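Long-range contacts in DUF917 domain-containing protein (Chromobacterium violaceum, PDB 2O3I), which is of unknown function but belongs to the DUF917 (S-Me-THD-like) family, with an N-terminal and a C-terminal family domain in one chain: residues F20-G25 and P317-Y322; K242-M247 and S321-G326; G259-G264 and K352-A357. The protein carries 2 engineered substitutions. All blocks are in the same frame, centred on the assembly; numbering follows the deposited sequence.

Contact 1: residues F20-G25 and P317-Y322; sequences FGSGGG and PDAISY
S22 OG accepts a nearly straight hydrogen bond from the amide of I320: OG lies 2.9 Å from I320 N, with 167° at the hydrogen. A second, weak bond ties the same hydroxyl to the carbonyl of S301, at the start of strand 301-306. The torsion explains the reach: OG stands anti to the backbone N of S22 (chi1 -173°), which carries it to the backbone at A319 and I320. There OG also rests 3.3 Å from A319 CA, while the CB atoms of S22 and A319 touch at 3.7 Å. The backbone of S22 comes close as well: S22 CA makes a CA-H...O contact of 3.3 Å with I320 O.

On the other side of I320 in sequence, S321 brings its OG to 3.7 Å from S22 CA, in van der Waals contact; the hydroxyl itself is hydrogen-bonded to F19 O at the end of the preceding helix. Through these hydroxyls the strand is joined both to the last residue of helix 10-19 and to the loop that follows it.

The loop is tightly folded. S22 leaves the helical conformation with positive phi, and a type I' turn from G21 to G24 is closed by G24 N to G21 O at 3.0 Å. G23, within the turn, has backbone angles that suit glycine. All six touching residues are buried, so the bonds from I320 N to S22 OG and between S321 OG and F19 O satisfy polar groups inside the protein and join the N-terminal family region to the C-terminal one by directed bonds as well as by packing.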
loop_
_atom_site.group_PDB
_atom_site.type_symbol
_atom_site.label_atom_id
_atom_site.label_comp_id
_atom_site.label_asym_id
_atom_site.label_seq_id
_atom_site.Cartn_x
_atom_site.Cartn_y
_atom_site.Cartn_z
ATOM N N PHE A 20 4.836 15.949 -27.115
ATOM C CA PHE A 20 3.692 16.494 -26.382
ATOM C C PHE A 20 3.715 16.049 -24.914
ATOM O O PHE A 20 2.811 16.382 -24.144
ATOM C CB PHE A 20 2.358 16.061 -27.029
ATOM C CG PHE A 20 2.069 16.740 -28.350
ATOM C CD1 PHE A 20 1.958 18.125 -28.426
ATOM C CD2 PHE A 20 1.923 15.994 -29.520
ATOM C CE1 PHE A 20 1.712 18.763 -29.647
ATOM C CE2 PHE A 20 1.677 16.621 -30.745
ATOM C CZ PHE A 20 1.572 18.013 -30.806
ATOM N N GLY A 21 4.752 15.311 -24.530
ATOM C CA GLY A 21 4.850 14.837 -23.161
ATOM C C GLY A 21 5.484 15.810 -22.176
ATOM O O GLY A 21 5.588 15.508 -20.984
ATOM N N SER A 22 5.898 16.975 -22.667
ATOM C CA SER A 22 6.531 18.000 -21.835
ATOM C C SER A 22 7.697 17.424 -21.015
ATOM O O SER A 22 7.820 17.691 -19.818
ATOM C CB SER A 22 5.495 18.637 -20.900
ATOM O OG SER A 22 6.046 19.737 -20.189
ATOM N N GLY A 23 8.533 16.620 -21.667
ATOM C CA GLY A 23 9.682 16.033 -21.001
ATOM C C GLY A 23 9.450 14.706 -20.299
ATOM O O GLY A 23 10.399 13.955 -20.063
ATOM N N GLY A 24 8.202 14.419 -19.943
ATOM C CA GLY A 24 7.904 13.162 -19.284
ATOM C C GLY A 24 7.073 12.249 -20.174
ATOM O O GLY A 24 7.195 12.284 -21.402
ATOM N N GLY A 25 6.234 11.418 -19.560
ATOM C CA GLY A 25 5.390 10.523 -20.338
ATOM C C GLY A 25 5.987 9.182 -20.745
ATOM O O GLY A 25 5.410 8.474 -21.570
ATOM N N PRO A 317 0.934 24.673 -16.117
ATOM C CA PRO A 317 0.545 23.650 -17.094
ATOM C C PRO A 317 1.152 23.726 -18.490
ATOM O O PRO A 317 1.086 22.760 -19.240
ATOM C CB PRO A 317 -0.977 23.769 -17.120
ATOM C CG PRO A 317 -1.195 25.234 -16.887
ATOM C CD PRO A 317 -0.229 25.505 -15.749
ATOM N N ASP A 318 1.733 24.861 -18.856
ATOM C CA ASP A 318 2.340 24.959 -20.178
ATOM C C ASP A 318 3.406 23.881 -20.329
ATOM O O ASP A 318 4.204 23.647 -19.418
ATOM C CB ASP A 318 2.983 26.334 -20.409
ATOM C CG ASP A 318 1.963 27.450 -20.537
ATOM O OD1 ASP A 318 0.785 27.165 -20.846
ATOM O OD2 ASP A 318 2.350 28.622 -20.348
ATOM N N ALA A 319 3.412 23.223 -21.482
ATOM C CA ALA A 319 4.391 22.183 -21.743
ATOM C C ALA A 319 5.734 22.814 -22.097
ATOM O O ALA A 319 5.794 23.903 -22.669
ATOM C CB ALA A 319 3.921 21.289 -22.881
ATOM N N ILE A 320 6.804 22.112 -21.750
ATOM C CA ILE A 320 8.161 22.554 -22.020
ATOM C C ILE A 320 8.789 21.372 -22.721
ATOM O O ILE A 320 8.844 20.275 -22.161
ATOM C CB ILE A 320 8.898 22.869 -20.701
ATOM C CG1 ILE A 320 8.270 24.113 -20.068
ATOM C CG2 ILE A 320 10.383 23.078 -20.954
ATOM C CD1 ILE A 320 8.626 24.321 -18.602
ATOM N N SER A 321 9.235 21.583 -23.956
ATOM C CA SER A 321 9.818 20.493 -24.731
ATOM C C SER A 321 11.070 20.881 -25.493
ATOM O O SER A 321 11.209 22.011 -25.958
ATOM C CB SER A 321 8.789 19.940 -25.726
ATOM O OG SER A 321 7.684 19.387 -25.048
ATOM N N TYR A 322 11.967 19.916 -25.639
ATOM C CA TYR A 322 13.218 20.138 -26.339
ATOM C C TYR A 322 13.062 19.834 -27.822
ATOM O O TYR A 322 12.165 19.088 -28.236
ATOM C CB TYR A 322 14.315 19.218 -25.792
ATOM C CG TYR A 322 14.437 19.178 -24.288
ATOM C CD1 TYR A 322 14.812 20.310 -23.566
ATOM C CD2 TYR A 322 14.170 18.001 -23.586
ATOM C CE1 TYR A 322 14.916 20.271 -22.179
ATOM C CE2 TYR A 322 14.270 17.950 -22.202
ATOM C CZ TYR A 322 14.640 19.088 -21.505
ATOM O OH TYR A 322 14.707 19.051 -20.135
#

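Contact 2: residues K242-M247 and S321-G326; sequences KTAEAM and SYFVEG
The ring of F323 reaches the backbone that leads into helix 244-255, its CE1 3.3 Å from T243 C. CG of F323 is anti to the backbone N (chi1 -174°), a position that carries the ring toward the helix start. There it meets its neighbours in different ways: T243 O lies over one face, whereas K242 C and the methyl CE of the selenomethionine M247 come to the edge. M247 and F323 cross obliquely, with M247 CE 3.9 Å from F323 CD2 and M247 CB equally near that ring atom.

E325, just past the end of the strand, approaches with its chain extended beyond CG, and CG sits at the ring edge of F323, in its plane. The carboxylate takes the first helical amide: A244 N is 2.9 Å from E325 OE1, met on the anti side and 21° out of the carboxylate plane. T243, the N-cap, accepts from A246 N through OG1 at 3.0 Å, so the two side chains serve different amides of the helix start, where the helix dipole would favour a negative group. Just before the cap, G326 N bonds to K242 O at 3.2 Å, and the K242 ammonium forms a salt bridge with E327.

H330 lies nearly parallel to the F323 ring. A244 and M247 also touch A354 and I356, which places the first turn of helix 244-255 against both strand 319-324 and its neighbour 352-358.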
loop_
_atom_site.group_PDB
_atom_site.type_symbol
_atom_site.label_atom_id
_atom_site.label_comp_id
_atom_site.label_asym_id
_atom_site.label_seq_id
_atom_site.Cartn_x
_atom_site.Cartn_y
_atom_site.Cartn_z
ATOM N N LYS A 242 13.310 19.706 -39.165
ATOM C CA LYS A 242 14.662 19.529 -38.640
ATOM C C LYS A 242 15.210 20.740 -37.877
ATOM O O LYS A 242 16.358 20.730 -37.429
ATOM C CB LYS A 242 15.613 19.195 -39.792
ATOM C CG LYS A 242 15.224 17.971 -40.625
ATOM C CD LYS A 242 16.173 17.811 -41.808
ATOM C CE LYS A 242 15.892 16.551 -42.607
ATOM N NZ LYS A 242 16.121 15.319 -41.802
ATOM N N THR A 243 14.397 21.780 -37.743
ATOM C CA THR A 243 14.802 22.985 -37.032
ATOM C C THR A 243 13.694 23.439 -36.096
ATOM O O THR A 243 12.511 23.181 -36.342
ATOM C CB THR A 243 15.086 24.154 -37.993
ATOM O OG1 THR A 243 13.897 24.454 -38.733
ATOM C CG2 THR A 243 16.212 23.811 -38.950
ATOM N N ALA A 244 14.082 24.130 -35.029
ATOM C CA ALA A 244 13.124 24.644 -34.063
ATOM C C ALA A 244 12.096 25.531 -34.769
ATOM O O ALA A 244 10.902 25.462 -34.476
ATOM C CB ALA A 244 13.855 25.437 -32.974
ATOM N N GLU A 245 12.562 26.360 -35.700
ATOM C CA GLU A 245 11.680 27.253 -36.447
ATOM C C GLU A 245 10.665 26.438 -37.243
ATOM O O GLU A 245 9.481 26.769 -37.284
ATOM C CB GLU A 245 12.488 28.124 -37.406
ATOM C CG GLU A 245 11.670 29.190 -38.120
ATOM C CD GLU A 245 12.487 29.976 -39.137
ATOM O OE1 GLU A 245 13.661 30.290 -38.840
ATOM O OE2 GLU A 245 11.956 30.293 -40.224
ATOM N N ALA A 246 11.139 25.373 -37.880
ATOM C CA ALA A 246 10.260 24.510 -38.659
ATOM C C ALA A 246 9.236 23.835 -37.749
ATOM O O ALA A 246 8.104 23.603 -38.153
ATOM C CB ALA A 246 11.082 23.451 -39.399
HETATM N N MSE A 247 9.636 23.515 -36.522
HETATM C CA MSE A 247 8.718 22.869 -35.584
HETATM C C MSE A 247 7.580 23.822 -35.258
HETATM O O MSE A 247 6.407 23.437 -35.288
HETATM C CB MSE A 247 9.458 22.457 -34.304
HETATM C CG MSE A 247 8.555 21.976 -33.171
HETATM SE SE MSE A 247 7.350 20.522 -33.663
HETATM C CE MSE A 247 8.364 19.043 -32.939
ATOM N N SER A 321 9.235 21.583 -23.956
ATOM C CA SER A 321 9.818 20.493 -24.731
ATOM C C SER A 321 11.070 20.881 -25.493
ATOM O O SER A 321 11.209 22.011 -25.958
ATOM C CB SER A 321 8.789 19.940 -25.726
ATOM O OG SER A 321 7.684 19.387 -25.048
ATOM N N TYR A 322 11.967 19.916 -25.639
ATOM C CA TYR A 322 13.218 20.138 -26.339
ATOM C C TYR A 322 13.062 19.834 -27.822
ATOM O O TYR A 322 12.165 19.088 -28.236
ATOM C CB TYR A 322 14.315 19.218 -25.792
ATOM C CG TYR A 322 14.437 19.178 -24.288
ATOM C CD1 TYR A 322 14.812 20.310 -23.566
ATOM C CD2 TYR A 322 14.170 18.001 -23.586
ATOM C CE1 TYR A 322 14.916 20.271 -22.179
ATOM C CE2 TYR A 322 14.270 17.950 -22.202
ATOM C CZ TYR A 322 14.640 19.088 -21.505
ATOM O OH TYR A 322 14.707 19.051 -20.135
ATOM N N PHE A 323 13.937 20.441 -28.612
ATOM C CA PHE A 323 13.996 20.179 -30.032
ATOM C C PHE A 323 15.465 20.225 -30.416
ATOM O O PHE A 323 16.115 21.271 -30.350
ATOM C CB PHE A 323 13.205 21.178 -30.883
ATOM C CG PHE A 323 13.163 20.791 -32.340
ATOM C CD1 PHE A 323 14.234 21.085 -33.191
ATOM C CD2 PHE A 323 12.119 20.006 -32.831
ATOM C CE1 PHE A 323 14.271 20.593 -34.500
ATOM C CE2 PHE A 323 12.147 19.507 -34.146
ATOM C CZ PHE A 323 13.225 19.801 -34.977
ATOM N N VAL A 324 15.991 19.069 -30.794
ATOM C CA VAL A 324 17.377 18.968 -31.188
ATOM C C VAL A 324 17.454 19.061 -32.711
ATOM O O VAL A 324 17.025 18.158 -33.429
ATOM C CB VAL A 324 17.981 17.638 -30.704
ATOM C CG1 VAL A 324 19.502 17.658 -30.878
ATOM C CG2 VAL A 324 17.606 17.410 -29.243
ATOM N N GLU A 325 17.994 20.173 -33.195
ATOM C CA GLU A 325 18.122 20.401 -34.622
ATOM C C GLU A 325 19.178 19.491 -35.243
ATOM O O GLU A 325 19.995 18.894 -34.538
ATOM C CB GLU A 325 18.471 21.867 -34.878
ATOM C CG GLU A 325 17.383 22.835 -34.437
ATOM C CD GLU A 325 17.695 24.278 -34.787
ATOM O OE1 GLU A 325 16.764 25.114 -34.742
ATOM O OE2 GLU A 325 18.868 24.577 -35.102
ATOM N N GLY A 326 19.150 19.393 -36.570
ATOM C CA GLY A 326 20.103 18.558 -37.280
ATOM C C GLY A 326 19.432 17.374 -37.945
ATOM O O GLY A 326 18.286 17.459 -38.378
#

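Contact 3: residues G259-G264 and K352-A357; sequences GKLLFG and KAAVIA
K260 and A357 exchange two backbone hydrogen bonds, K260 N to A357 O at 2.8 Å and A357 N to K260 O at 2.9 Å, both in the carbonyl planes of their acceptors. This antiparallel hydrogen-bonded pair begins the pairing of strands 260-262 and 352-358. L261 and I356 follow as a non-hydrogen-bonded pair, where I356 CA makes a CA-H...O contact with K260 O.

The next carbonyl receives two donors. L262 N reaches V355 O at 2.9 Å, nearly along the C=O axis, while F263 N adds a weak bond to the same oxygen at 3.4 Å. V355 N returns a bond to F263 O at 3.1 Å, so two residues on one strand stand opposite one on the other. The nearly helical backbone of L262 (phi/psi -83/-37°) inserts the extra residue, and the register moves by one between L261 and F263.

Outward from the backbone, L262 packs on A357 and V355. CG of L262 is anti to its carbonyl carbon (chi1 -59°), and CG and both of its methyls gather round A357 CB, with L262 CG 3.6 Å away. One of these methyls, L262 CD1, also meets V355 CG1 at 3.9 Å, and A314 of the short strand 314-315 touches both L262 and A357. V355 and F263 share a sheet face with A357, where L286 packs on the first two, while I356 points to the opposite face, against M247 and L248 of helix 244-255. The chain turns a corner at F263 and runs on to strand 266-268. L262 and F263, both facing V355, form a classic beta bulge in the antiparallel sheet of the C-terminal family region.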
loop_
_atom_site.group_PDB
_atom_site.type_symbol
_atom_site.label_atom_id
_atom_site.label_comp_id
_atom_site.label_asym_id
_atom_site.label_seq_id
_atom_site.Cartn_x
_atom_site.Cartn_y
_atom_site.Cartn_z
ATOM N N GLY A 259 3.209 27.666 -30.376
ATOM C CA GLY A 259 4.250 27.441 -29.394
ATOM C C GLY A 259 5.179 28.632 -29.312
ATOM O O GLY A 259 5.221 29.457 -30.225
ATOM N N LYS A 260 5.925 28.733 -28.219
ATOM C CA LYS A 260 6.852 29.842 -28.059
ATOM C C LYS A 260 8.286 29.351 -27.884
ATOM O O LYS A 260 8.537 28.396 -27.146
ATOM C CB LYS A 260 6.451 30.700 -26.856
ATOM C CG LYS A 260 7.319 31.935 -26.688
ATOM C CD LYS A 260 6.937 32.748 -25.458
ATOM C CE LYS A 260 7.883 33.930 -25.280
ATOM N NZ LYS A 260 7.612 34.683 -24.024
ATOM N N LEU A 261 9.219 29.996 -28.577
ATOM C CA LEU A 261 10.628 29.634 -28.469
ATOM C C LEU A 261 11.127 30.274 -27.174
ATOM O O LEU A 261 11.261 31.495 -27.088
ATOM C CB LEU A 261 11.426 30.196 -29.649
ATOM C CG LEU A 261 12.687 29.471 -30.146
ATOM C CD1 LEU A 261 13.428 30.401 -31.086
ATOM C CD2 LEU A 261 13.591 29.066 -29.005
ATOM N N LEU A 262 11.390 29.456 -26.164
ATOM C CA LEU A 262 11.865 29.973 -24.891
ATOM C C LEU A 262 13.363 30.220 -24.873
ATOM O O LEU A 262 13.826 31.190 -24.276
ATOM C CB LEU A 262 11.536 29.004 -23.761
ATOM C CG LEU A 262 10.085 28.639 -23.495
ATOM C CD1 LEU A 262 10.050 27.684 -22.313
ATOM C CD2 LEU A 262 9.267 29.887 -23.209
ATOM N N PHE A 263 14.127 29.353 -25.527
ATOM C CA PHE A 263 15.574 29.500 -25.499
ATOM C C PHE A 263 16.288 28.711 -26.596
ATOM O O PHE A 263 15.806 27.669 -27.047
ATOM C CB PHE A 263 16.056 29.055 -24.110
ATOM C CG PHE A 263 17.518 29.272 -23.853
ATOM C CD1 PHE A 263 18.451 28.286 -24.159
ATOM C CD2 PHE A 263 17.959 30.448 -23.248
ATOM C CE1 PHE A 263 19.804 28.466 -23.858
ATOM C CE2 PHE A 263 19.306 30.640 -22.945
ATOM C CZ PHE A 263 20.231 29.648 -23.249
ATOM N N GLY A 264 17.437 29.228 -27.023
ATOM C CA GLY A 264 18.233 28.566 -28.044
ATOM C C GLY A 264 17.830 28.799 -29.489
ATOM O O GLY A 264 17.177 29.796 -29.799
ATOM N N LYS A 352 22.649 21.360 -31.762
ATOM C CA LYS A 352 22.018 22.482 -31.083
ATOM C C LYS A 352 20.588 22.144 -30.681
ATOM O O LYS A 352 19.775 21.731 -31.513
ATOM C CB LYS A 352 22.038 23.715 -31.980
ATOM N N ALA A 353 20.291 22.326 -29.398
ATOM C CA ALA A 353 18.971 22.039 -28.858
ATOM C C ALA A 353 18.226 23.305 -28.439
ATOM O O ALA A 353 18.828 24.273 -27.964
ATOM C CB ALA A 353 19.097 21.097 -27.669
ATOM N N ALA A 354 16.909 23.287 -28.615
ATOM C CA ALA A 354 16.072 24.415 -28.248
ATOM C C ALA A 354 15.034 23.977 -27.226
ATOM O O ALA A 354 14.779 22.784 -27.048
ATOM C CB ALA A 354 15.378 24.973 -29.472
ATOM N N VAL A 355 14.441 24.955 -26.557
ATOM C CA VAL A 355 13.410 24.697 -25.568
ATOM C C VAL A 355 12.157 25.409 -26.055
ATOM O O VAL A 355 12.158 26.627 -26.264
ATOM C CB VAL A 355 13.805 25.242 -24.183
ATOM C CG1 VAL A 355 12.712 24.925 -23.168
ATOM C CG2 VAL A 355 15.147 24.644 -23.748
ATOM N N ILE A 356 11.094 24.636 -26.255
ATOM C CA ILE A 356 9.831 25.172 -26.730
ATOM C C ILE A 356 8.733 25.018 -25.690
ATOM O O ILE A 356 8.624 23.989 -25.027
ATOM C CB ILE A 356 9.392 24.470 -28.039
ATOM C CG1 ILE A 356 10.381 24.813 -29.158
ATOM C CG2 ILE A 356 7.981 24.906 -28.434
ATOM C CD1 ILE A 356 10.121 24.090 -30.473
ATOM N N ALA A 357 7.930 26.065 -25.540
ATOM C CA ALA A 357 6.821 26.032 -24.603
ATOM C C ALA A 357 5.539 25.924 -25.417
ATOM O O ALA A 357 5.395 26.560 -26.459
ATOM C CB ALA A 357 6.804 27.298 -23.751
#

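How the contacts relate
Strand 319-324 joins contacts 1 and 2, which share S321 and Y322 and have centres about 14 Å apart: its first half receives the N-terminal loop, its far end the start of helix 244-255. Contact 3 lies on the neighbouring strand 352-358, its centre about 12 Å from that of contact 1 and about 8 Å from that of contact 2. Probable hydrogen bonds stitch the two strands together, S321 O to I356 N at 2.6 Å and F323 O to A354 N at 2.8 Å. Side chains connect them too: I320 CG2 packs on V355 CG1 and M247 CG on I356 CD1, both within 3.8 Å.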